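Local structure of lipoprotein (Mycoplasma mycoides subsp. capri, 7ADK) at residues 209-223 / 791-803. The protein probably cleaves proteins as a serine-type peptidase of the chymotrypsin-like PA clan, presumably anchored to the mycoplasma membrane as a lipoprotein. Numbering follows the deposited sequence.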
ATOM      1  N   GLY B 209      -4.586  36.483 -38.958  1.00 99.62           N
ATOM      2  CA  GLY B 209      -3.909  35.398 -38.238  1.00 99.62           C
ATOM      3  C   GLY B 209      -4.823  34.192 -37.996  1.00 99.62           C
ATOM      4  O   GLY B 209      -4.467  33.059 -38.298  1.00 99.62           O
ATOM      5  N   LEU B 210      -6.057  34.424 -37.567  1.00 96.86           N
ATOM      6  CA  LEU B 210      -7.105  33.411 -37.452  1.00 96.86           C
ATOM      7  C   LEU B 210      -7.500  32.778 -38.807  1.00 96.86           C
ATOM      8  O   LEU B 210      -8.056  31.689 -38.822  1.00 96.86           O
ATOM      9  CB  LEU B 210      -8.269  34.051 -36.661  1.00 96.86           C
ATOM     10  CG  LEU B 210      -9.591  33.267 -36.571  1.00 96.86           C
ATOM     11  CD1 LEU B 210     -10.334  33.612 -35.282  1.00 96.86           C
ATOM     12  CD2 LEU B 210     -10.544  33.588 -37.723  1.00 96.86           C
ATOM     13  N   GLU B 211      -7.203  33.375 -39.956  1.00 99.55           N
ATOM     14  CA  GLU B 211      -7.286  32.697 -41.257  1.00 99.55           C
ATOM     15  C   GLU B 211      -5.951  32.062 -41.686  1.00 99.55           C
ATOM     16  O   GLU B 211      -5.951  31.042 -42.361  1.00 99.55           O
ATOM     17  CB  GLU B 211      -7.809  33.661 -42.323  1.00 99.55           C
ATOM     18  CG  GLU B 211      -9.267  34.091 -42.098  1.00 99.55           C
ATOM     19  CD  GLU B 211     -10.323  33.039 -42.487  1.00 99.55           C
ATOM     20  OE1 GLU B 211     -11.498  33.426 -42.673  1.00 99.55           O
ATOM     21  OE2 GLU B 211     -10.009  31.836 -42.644  1.00 99.55           O
ATOM     22  N   THR B 212      -4.808  32.557 -41.212  1.00 96.21           N
ATOM     23  CA  THR B 212      -3.482  31.934 -41.412  1.00 96.21           C
ATOM     24  C   THR B 212      -3.355  30.589 -40.684  1.00 96.21           C
ATOM     25  O   THR B 212      -2.540  29.750 -41.054  1.00 96.21           O
ATOM     26  CB  THR B 212      -2.359  32.896 -41.004  1.00 96.21           C
ATOM     27  OG1 THR B 212      -2.451  34.070 -41.773  1.00 96.21           O
ATOM     28  CG2 THR B 212      -0.958  32.359 -41.229  1.00 96.21           C
ATOM     29  N   LYS B 213      -4.239  30.307 -39.720  1.00 96.05           N
ATOM     30  CA  LYS B 213      -4.434  28.966 -39.152  1.00 96.05           C
ATOM     31  C   LYS B 213      -5.026  27.935 -40.143  1.00 96.05           C
ATOM     32  O   LYS B 213      -5.172  26.770 -39.791  1.00 96.05           O
ATOM     33  CB  LYS B 213      -5.235  29.072 -37.844  1.00 96.05           C
ATOM     34  CG  LYS B 213      -6.738  28.916 -38.091  1.00 96.05           C
ATOM     35  CD  LYS B 213      -7.610  29.377 -36.925  1.00 96.05           C
ATOM     36  CE  LYS B 213      -9.085  28.975 -37.114  1.00 96.05           C
ATOM     37  NZ  LYS B 213      -9.680  29.481 -38.371  1.00 96.05           N
ATOM     38  N   GLN B 214      -5.407  28.303 -41.371  1.00 95.87           N
ATOM     39  CA  GLN B 214      -5.834  27.284 -42.345  1.00 95.87           C
ATOM     40  C   GLN B 214      -4.687  26.337 -42.751  1.00 95.87           C
ATOM     41  O   GLN B 214      -4.938  25.207 -43.168  1.00 95.87           O
ATOM     42  CB  GLN B 214      -6.494  27.926 -43.572  1.00 95.87           C
ATOM     43  CG  GLN B 214      -7.913  28.442 -43.274  1.00 95.87           C
ATOM     44  CD  GLN B 214      -8.718  28.761 -44.532  1.00 95.87           C
ATOM     45  OE1 GLN B 214      -8.669  28.079 -45.543  1.00 95.87           O
ATOM     46  NE2 GLN B 214      -9.507  29.795 -44.530  1.00 95.87           N
ATOM     47  N   GLU B 215      -3.431  26.746 -42.578  1.00 94.56           N
ATOM     48  CA  GLU B 215      -2.265  25.874 -42.740  1.00 94.56           C
ATOM     49  C   GLU B 215      -2.042  24.942 -41.531  1.00 94.56           C
ATOM     50  O   GLU B 215      -1.625  23.795 -41.703  1.00 94.56           O
ATOM     51  CB  GLU B 215      -1.026  26.748 -42.991  1.00 94.56           C
ATOM     52  CG  GLU B 215      -0.782  27.114 -44.457  1.00 94.56           C
ATOM     53  CD  GLU B 215      -2.010  27.579 -45.247  1.00 94.56           C
ATOM     54  OE1 GLU B 215      -2.359  26.915 -46.246  1.00 94.56           O
ATOM     55  OE2 GLU B 215      -2.599  28.627 -44.912  1.00 94.56           O
ATOM     56  N   ASN B 216      -2.329  25.399 -40.314  1.00 88.26           N
ATOM     57  CA  ASN B 216      -2.221  24.647 -39.059  1.00 88.26           C
ATOM     58  C   ASN B 216      -3.214  25.242 -38.053  1.00 88.26           C
ATOM     59  O   ASN B 216      -3.232  26.451 -37.849  1.00 88.26           O
ATOM     60  CB  ASN B 216      -0.787  24.738 -38.516  1.00 88.26           C
ATOM     61  CG  ASN B 216      -0.312  26.170 -38.335  1.00 88.26           C
ATOM     62  OD1 ASN B 216       0.012  26.866 -39.282  1.00 88.26           O
ATOM     63  ND2 ASN B 216      -0.263  26.672 -37.130  1.00 88.26           N
ATOM     64  N   ILE B 217      -3.979  24.419 -37.342  1.00 85.72           N
ATOM     65  CA  ILE B 217      -5.320  24.823 -36.870  1.00 85.72           C
ATOM     66  C   ILE B 217      -5.319  24.999 -35.349  1.00 85.72           C
ATOM     67  O   ILE B 217      -4.673  24.233 -34.646  1.00 85.72           O
ATOM     68  CB  ILE B 217      -6.357  23.751 -37.325  1.00 85.72           C
ATOM     69  CG1 ILE B 217      -6.585  23.768 -38.855  1.00 85.72           C
ATOM     70  CG2 ILE B 217      -7.696  23.789 -36.571  1.00 85.72           C
ATOM     71  CD1 ILE B 217      -7.602  24.778 -39.390  1.00 85.72           C
ATOM     72  N   LYS B 218      -6.020  26.047 -34.886  1.00 84.97           N
ATOM     73  CA  LYS B 218      -6.237  26.565 -33.510  1.00 84.97           C
ATOM     74  C   LYS B 218      -7.526  27.414 -33.526  1.00 84.97           C
ATOM     75  O   LYS B 218      -8.243  27.374 -34.523  1.00 84.97           O
ATOM     76  CB  LYS B 218      -5.021  27.404 -33.065  1.00 84.97           C
ATOM     77  CG  LYS B 218      -3.758  26.554 -33.025  1.00 84.97           C
ATOM     78  CD  LYS B 218      -2.546  27.120 -32.304  1.00 84.97           C
ATOM     79  CE  LYS B 218      -1.555  25.969 -32.219  1.00 84.97           C
ATOM     80  NZ  LYS B 218      -0.367  26.221 -31.415  1.00 84.97           N
ATOM     81  N   LYS B 219      -7.808  28.256 -32.524  1.00 91.25           N
ATOM     82  CA  LYS B 219      -8.700  29.432 -32.687  1.00 91.25           C
ATOM     83  C   LYS B 219      -8.331  30.562 -31.724  1.00 91.25           C
ATOM     84  O   LYS B 219      -8.161  30.320 -30.545  1.00 91.25           O
ATOM     85  CB  LYS B 219     -10.171  29.004 -32.559  1.00 91.25           C
ATOM     86  CG  LYS B 219     -11.141  29.997 -33.211  1.00 91.25           C
ATOM     87  CD  LYS B 219     -12.544  29.400 -33.359  1.00 91.25           C
ATOM     88  CE  LYS B 219     -13.496  30.344 -34.095  1.00 91.25           C
ATOM     89  NZ  LYS B 219     -14.817  29.724 -34.293  1.00 91.25           N
ATOM     90  N   PHE B 220      -8.145  31.780 -32.208  1.00 88.75           N
ATOM     91  CA  PHE B 220      -7.379  32.829 -31.514  1.00 88.75           C
ATOM     92  C   PHE B 220      -7.960  33.295 -30.167  1.00 88.75           C
ATOM     93  O   PHE B 220      -7.222  33.370 -29.189  1.00 88.75           O
ATOM     94  CB  PHE B 220      -7.164  33.999 -32.494  1.00 88.75           C
ATOM     95  CG  PHE B 220      -5.911  33.954 -33.368  1.00 88.75           C
ATOM     96  CD1 PHE B 220      -5.166  32.774 -33.575  1.00 88.75           C
ATOM     97  CD2 PHE B 220      -5.462  35.145 -33.960  1.00 88.75           C
ATOM     98  CE1 PHE B 220      -3.966  32.805 -34.296  1.00 88.75           C
ATOM     99  CE2 PHE B 220      -4.262  35.174 -34.684  1.00 88.75           C
ATOM    100  CZ  PHE B 220      -3.505  34.006 -34.841  1.00 88.75           C
ATOM    101  N   ASP B 221      -9.263  33.549 -30.065  1.00 88.44           N
ATOM    102  CA  ASP B 221      -9.896  33.906 -28.784  1.00 88.44           C
ATOM    103  C   ASP B 221     -10.032  32.719 -27.807  1.00 88.44           C
ATOM    104  O   ASP B 221     -10.039  32.920 -26.595  1.00 88.44           O
ATOM    105  CB  ASP B 221     -11.272  34.509 -29.049  1.00 88.44           C
ATOM    106  CG  ASP B 221     -11.929  34.978 -27.753  1.00 88.44           C
ATOM    107  OD1 ASP B 221     -11.362  35.852 -27.066  1.00 88.44           O
ATOM    108  OD2 ASP B 221     -13.021  34.481 -27.419  1.00 88.44           O
ATOM    109  N   ASP B 222     -10.121  31.483 -28.308  1.00 86.62           N
ATOM    110  CA  ASP B 222     -10.035  30.283 -27.476  1.00 86.62           C
ATOM    111  C   ASP B 222      -8.618  30.158 -26.916  1.00 86.62           C
ATOM    112  O   ASP B 222      -8.417  30.011 -25.718  1.00 86.62           O
ATOM    113  CB  ASP B 222     -10.383  28.998 -28.240  1.00 86.62           C
ATOM    114  CG  ASP B 222     -11.811  28.853 -28.763  1.00 86.62           C
ATOM    115  OD1 ASP B 222     -12.682  29.709 -28.492  1.00 86.62           O
ATOM    116  OD2 ASP B 222     -12.058  27.837 -29.445  1.00 86.62           O
ATOM    117  N   GLN B 223      -7.616  30.299 -27.774  1.00 85.48           N
ATOM    118  CA  GLN B 223      -6.200  30.165 -27.451  1.00 85.48           C
ATOM    119  C   GLN B 223      -5.742  31.142 -26.364  1.00 85.48           C
ATOM    120  O   GLN B 223      -4.880  30.808 -25.564  1.00 85.48           O
ATOM    121  CB  GLN B 223      -5.388  30.365 -28.738  1.00 85.48           C
ATOM    122  CG  GLN B 223      -4.001  29.776 -28.621  1.00 85.48           C
ATOM    123  CD  GLN B 223      -3.000  30.397 -29.563  1.00 85.48           C
ATOM    124  OE1 GLN B 223      -2.059  31.040 -29.145  1.00 85.48           O
ATOM    125  NE2 GLN B 223      -3.172  30.274 -30.851  1.00 85.48           N
ATOM    126  N   SER B 791      13.826  16.941 -32.048  1.00 65.68           N
ATOM    127  CA  SER B 791      12.795  17.656 -32.778  1.00 65.68           C
ATOM    128  C   SER B 791      13.251  17.854 -34.215  1.00 65.68           C
ATOM    129  O   SER B 791      14.334  18.357 -34.481  1.00 65.68           O
ATOM    130  CB  SER B 791      12.470  18.987 -32.107  1.00 65.68           C
ATOM    131  OG  SER B 791      11.597  19.764 -32.869  1.00 65.68           O
ATOM    132  N   ASP B 792      12.377  17.508 -35.141  1.00 73.45           N
ATOM    133  CA  ASP B 792      12.469  17.809 -36.567  1.00 73.45           C
ATOM    134  C   ASP B 792      12.218  19.293 -36.886  1.00 73.45           C
ATOM    135  O   ASP B 792      12.405  19.746 -38.015  1.00 73.45           O
ATOM    136  CB  ASP B 792      11.411  16.936 -37.224  1.00 73.45           C
ATOM    137  CG  ASP B 792      11.466  16.833 -38.740  1.00 73.45           C
ATOM    138  OD1 ASP B 792      10.398  16.574 -39.342  1.00 73.45           O
ATOM    139  OD2 ASP B 792      12.570  16.926 -39.307  1.00 73.45           O
ATOM    140  N   GLY B 793      11.782  20.052 -35.881  1.00 71.21           N
ATOM    141  CA  GLY B 793      11.225  21.379 -36.012  1.00 71.21           C
ATOM    142  C   GLY B 793       9.812  21.334 -36.564  1.00 71.21           C
ATOM    143  O   GLY B 793       9.301  20.294 -36.959  1.00 71.21           O
ATOM    144  N   TYR B 794       9.173  22.494 -36.581  1.00 76.01           N
ATOM    145  CA  TYR B 794       7.861  22.721 -37.162  1.00 76.01           C
ATOM    146  C   TYR B 794       7.781  24.176 -37.602  1.00 76.01           C
ATOM    147  O   TYR B 794       8.325  25.052 -36.917  1.00 76.01           O
ATOM    148  CB  TYR B 794       6.752  22.387 -36.163  1.00 76.01           C
ATOM    149  CG  TYR B 794       5.400  22.248 -36.821  1.00 76.01           C
ATOM    150  CD1 TYR B 794       5.014  21.009 -37.351  1.00 76.01           C
ATOM    151  CD2 TYR B 794       4.527  23.353 -36.910  1.00 76.01           C
ATOM    152  CE1 TYR B 794       3.753  20.857 -37.947  1.00 76.01           C
ATOM    153  CE2 TYR B 794       3.281  23.217 -37.543  1.00 76.01           C
ATOM    154  CZ  TYR B 794       2.886  21.965 -38.054  1.00 76.01           C
ATOM    155  OH  TYR B 794       1.698  21.813 -38.682  1.00 76.01           O
ATOM    156  N   ASP B 795       7.117  24.446 -38.718  1.00 80.65           N
ATOM    157  CA  ASP B 795       6.972  25.784 -39.278  1.00 80.65           C
ATOM    158  C   ASP B 795       5.507  26.225 -39.210  1.00 80.65           C
ATOM    159  O   ASP B 795       4.620  25.519 -39.688  1.00 80.65           O
ATOM    160  CB  ASP B 795       7.530  25.772 -40.707  1.00 80.65           C
ATOM    161  CG  ASP B 795       7.607  27.146 -41.373  1.00 80.65           C
ATOM    162  OD1 ASP B 795       6.894  28.085 -40.966  1.00 80.65           O
ATOM    163  OD2 ASP B 795       8.401  27.288 -42.322  1.00 80.65           O
ATOM    164  N   TYR B 796       5.256  27.394 -38.633  1.00 77.78           N
ATOM    165  CA  TYR B 796       3.932  27.980 -38.439  1.00 77.78           C
ATOM    166  C   TYR B 796       3.493  28.974 -39.532  1.00 77.78           C
ATOM    167  O   TYR B 796       2.503  29.678 -39.347  1.00 77.78           O
ATOM    168  CB  TYR B 796       3.890  28.619 -37.052  1.00 77.78           C
ATOM    169  CG  TYR B 796       4.177  27.672 -35.908  1.00 77.78           C
ATOM    170  CD1 TYR B 796       3.205  26.737 -35.525  1.00 77.78           C
ATOM    171  CD2 TYR B 796       5.385  27.760 -35.191  1.00 77.78           C
ATOM    172  CE1 TYR B 796       3.415  25.929 -34.399  1.00 77.78           C
ATOM    173  CE2 TYR B 796       5.602  26.940 -34.072  1.00 77.78           C
ATOM    174  CZ  TYR B 796       4.599  26.048 -33.650  1.00 77.78           C
ATOM    175  OH  TYR B 796       4.719  25.329 -32.507  1.00 77.78           O
ATOM    176  N   LYS B 797       4.210  29.087 -40.655  1.00 83.35           N
ATOM    177  CA  LYS B 797       3.822  29.908 -41.820  1.00 83.35           C
ATOM    178  C   LYS B 797       3.545  31.370 -41.440  1.00 83.35           C
ATOM    179  O   LYS B 797       2.568  31.976 -41.859  1.00 83.35           O
ATOM    180  CB  LYS B 797       2.686  29.229 -42.614  1.00 83.35           C
ATOM    181  CG  LYS B 797       3.096  27.931 -43.329  1.00 83.35           C
ATOM    182  CD  LYS B 797       3.056  26.688 -42.444  1.00 83.35           C
ATOM    183  CE  LYS B 797       3.525  25.439 -43.193  1.00 83.35           C
ATOM    184  NZ  LYS B 797       3.586  24.273 -42.287  1.00 83.35           N
ATOM    185  N   ASN B 798       4.410  31.918 -40.588  1.00 83.07           N
ATOM    186  CA  ASN B 798       4.346  33.253 -39.985  1.00 83.07           C
ATOM    187  C   ASN B 798       3.151  33.552 -39.047  1.00 83.07           C
ATOM    188  O   ASN B 798       2.960  34.707 -38.664  1.00 83.07           O
ATOM    189  CB  ASN B 798       4.612  34.350 -41.036  1.00 83.07           C
ATOM    190  CG  ASN B 798       5.946  34.198 -41.734  1.00 83.07           C
ATOM    191  OD1 ASN B 798       6.030  33.830 -42.889  1.00 83.07           O
ATOM    192  ND2 ASN B 798       7.033  34.449 -41.058  1.00 83.07           N
ATOM    193  N   LEU B 799       2.364  32.560 -38.622  1.00 80.91           N
ATOM    194  CA  LEU B 799       1.248  32.751 -37.685  1.00 80.91           C
ATOM    195  C   LEU B 799       1.702  33.394 -36.363  1.00 80.91           C
ATOM    196  O   LEU B 799       1.056  34.295 -35.826  1.00 80.91           O
ATOM    197  CB  LEU B 799       0.626  31.372 -37.421  1.00 80.91           C
ATOM    198  CG  LEU B 799      -0.624  31.377 -36.534  1.00 80.91           C
ATOM    199  CD1 LEU B 799      -1.815  31.919 -37.288  1.00 80.91           C
ATOM    200  CD2 LEU B 799      -0.946  29.954 -36.107  1.00 80.91           C
ATOM    201  N   PHE B 800       2.856  32.927 -35.883  1.00 76.69           N
ATOM    202  CA  PHE B 800       3.562  33.386 -34.693  1.00 76.69           C
ATOM    203  C   PHE B 800       4.725  34.336 -35.058  1.00 76.69           C
ATOM    204  O   PHE B 800       5.745  34.376 -34.377  1.00 76.69           O
ATOM    205  CB  PHE B 800       3.999  32.146 -33.889  1.00 76.69           C
ATOM    206  CG  PHE B 800       2.878  31.330 -33.259  1.00 76.69           C
ATOM    207  CD1 PHE B 800       2.577  30.044 -33.736  1.00 76.69           C
ATOM    208  CD2 PHE B 800       2.118  31.859 -32.201  1.00 76.69           C
ATOM    209  CE1 PHE B 800       1.529  29.295 -33.181  1.00 76.69           C
ATOM    210  CE2 PHE B 800       1.065  31.116 -31.642  1.00 76.69           C
ATOM    211  CZ  PHE B 800       0.762  29.842 -32.136  1.00 76.69           C
ATOM    212  N   GLY B 801       4.622  35.083 -36.161  1.00 78.92           N
ATOM    213  CA  GLY B 801       5.638  36.041 -36.587  1.00 78.92           C
ATOM    214  C   GLY B 801       6.896  35.362 -37.108  1.00 78.92           C
ATOM    215  O   GLY B 801       6.830  34.567 -38.041  1.00 78.92           O
ATOM    216  N   ASP B 802       8.053  35.666 -36.524  1.00 79.59           N
ATOM    217  CA  ASP B 802       9.340  35.028 -36.865  1.00 79.59           C
ATOM    218  C   ASP B 802       9.574  33.688 -36.116  1.00 79.59           C
ATOM    219  O   ASP B 802      10.607  33.037 -36.290  1.00 79.59           O
ATOM    220  CB  ASP B 802      10.479  36.029 -36.612  1.00 79.59           C
ATOM    221  CG  ASP B 802      11.822  35.630 -37.239  1.00 79.59           C
ATOM    222  OD1 ASP B 802      11.835  35.052 -38.349  1.00 79.59           O
ATOM    223  OD2 ASP B 802      12.881  35.947 -36.654  1.00 79.59           O
ATOM    224  N   TYR B 803       8.636  33.249 -35.274  1.00 73.73           N
ATOM    225  CA  TYR B 803       8.761  32.051 -34.436  1.00 73.73           C
ATOM    226  C   TYR B 803       8.580  30.722 -35.192  1.00 73.73           C
ATOM    227  O   TYR B 803       7.751  30.582 -36.089  1.00 73.73           O
ATOM    228  CB  TYR B 803       7.766  32.128 -33.288  1.00 73.73           C
ATOM    229  CG  TYR B 803       7.835  30.957 -32.331  1.00 73.73           C
ATOM    230  CD1 TYR B 803       8.913  30.861 -31.441  1.00 73.73           C
ATOM    231  CD2 TYR B 803       6.854  29.940 -32.377  1.00 73.73           C
ATOM    232  CE1 TYR B 803       9.042  29.729 -30.623  1.00 73.73           C
ATOM    233  CE2 TYR B 803       6.978  28.819 -31.550  1.00 73.73           C
ATOM    234  CZ  TYR B 803       8.086  28.699 -30.691  1.00 73.73           C
ATOM    235  OH  TYR B 803       8.245  27.593 -29.930  1.00 73.73           O
TER
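Two polar side chains of 209-223 meet the rim of Phe800 rather than its face: Lys218 NZ lies 3.9 Å from Phe800 CZ, and Gln223 OE1 lies 4.0 Å from Phe800 CE2, each near the ring plane. Because NZ sits at the edge and not over the face, this is no cation-pi contact; Lys218 NZ is hydrogen-bonded to Ser705 OG.

Leu799 closes the type I' turn begun at Tyr796. With CG opposite its backbone N (chi1 -176°), it sends its two methyls to different neighbours. CD1 enters between Gly209, Thr212 and Phe220, 3.6 Å from Phe220 CZ and 3.9 Å from Thr212 CB, while CD2 packs against the amide of Asn216. Thr212 turns OG1 back to Arg208 O and rests its methyl CG2 near Lys797 O.

Asn216, whose CG lies between backbone N and carbonyl carbon (chi1 55°), places ND2 at the edge of Tyr796, 3.8 Å from Tyr796 CD1, the amide and ring planes 56° apart. Tyr794 and Phe800 lie against opposite faces of the Tyr796 ring, and Tyr796 OH is hydrogen-bonded to Asp714 OD2. Towards the outside, Glu215 CB touches Lys797 CD at 4.1 Å; Lys797 NZ turns to Asp795 O, 3.1 Å off.

The contact thus joins the loop after strand 783-792 to the short helices 208-212 and 220-226 and their connecting loop. The segments share neither hydrogen bond nor salt bridge, so van der Waals packing, partly of polar groups against ring edges and methyls, probably holds them together, while Lys218, Thr212, Tyr796 and Lys797 bond to Ser705, Arg208, Asp714 and Asp795.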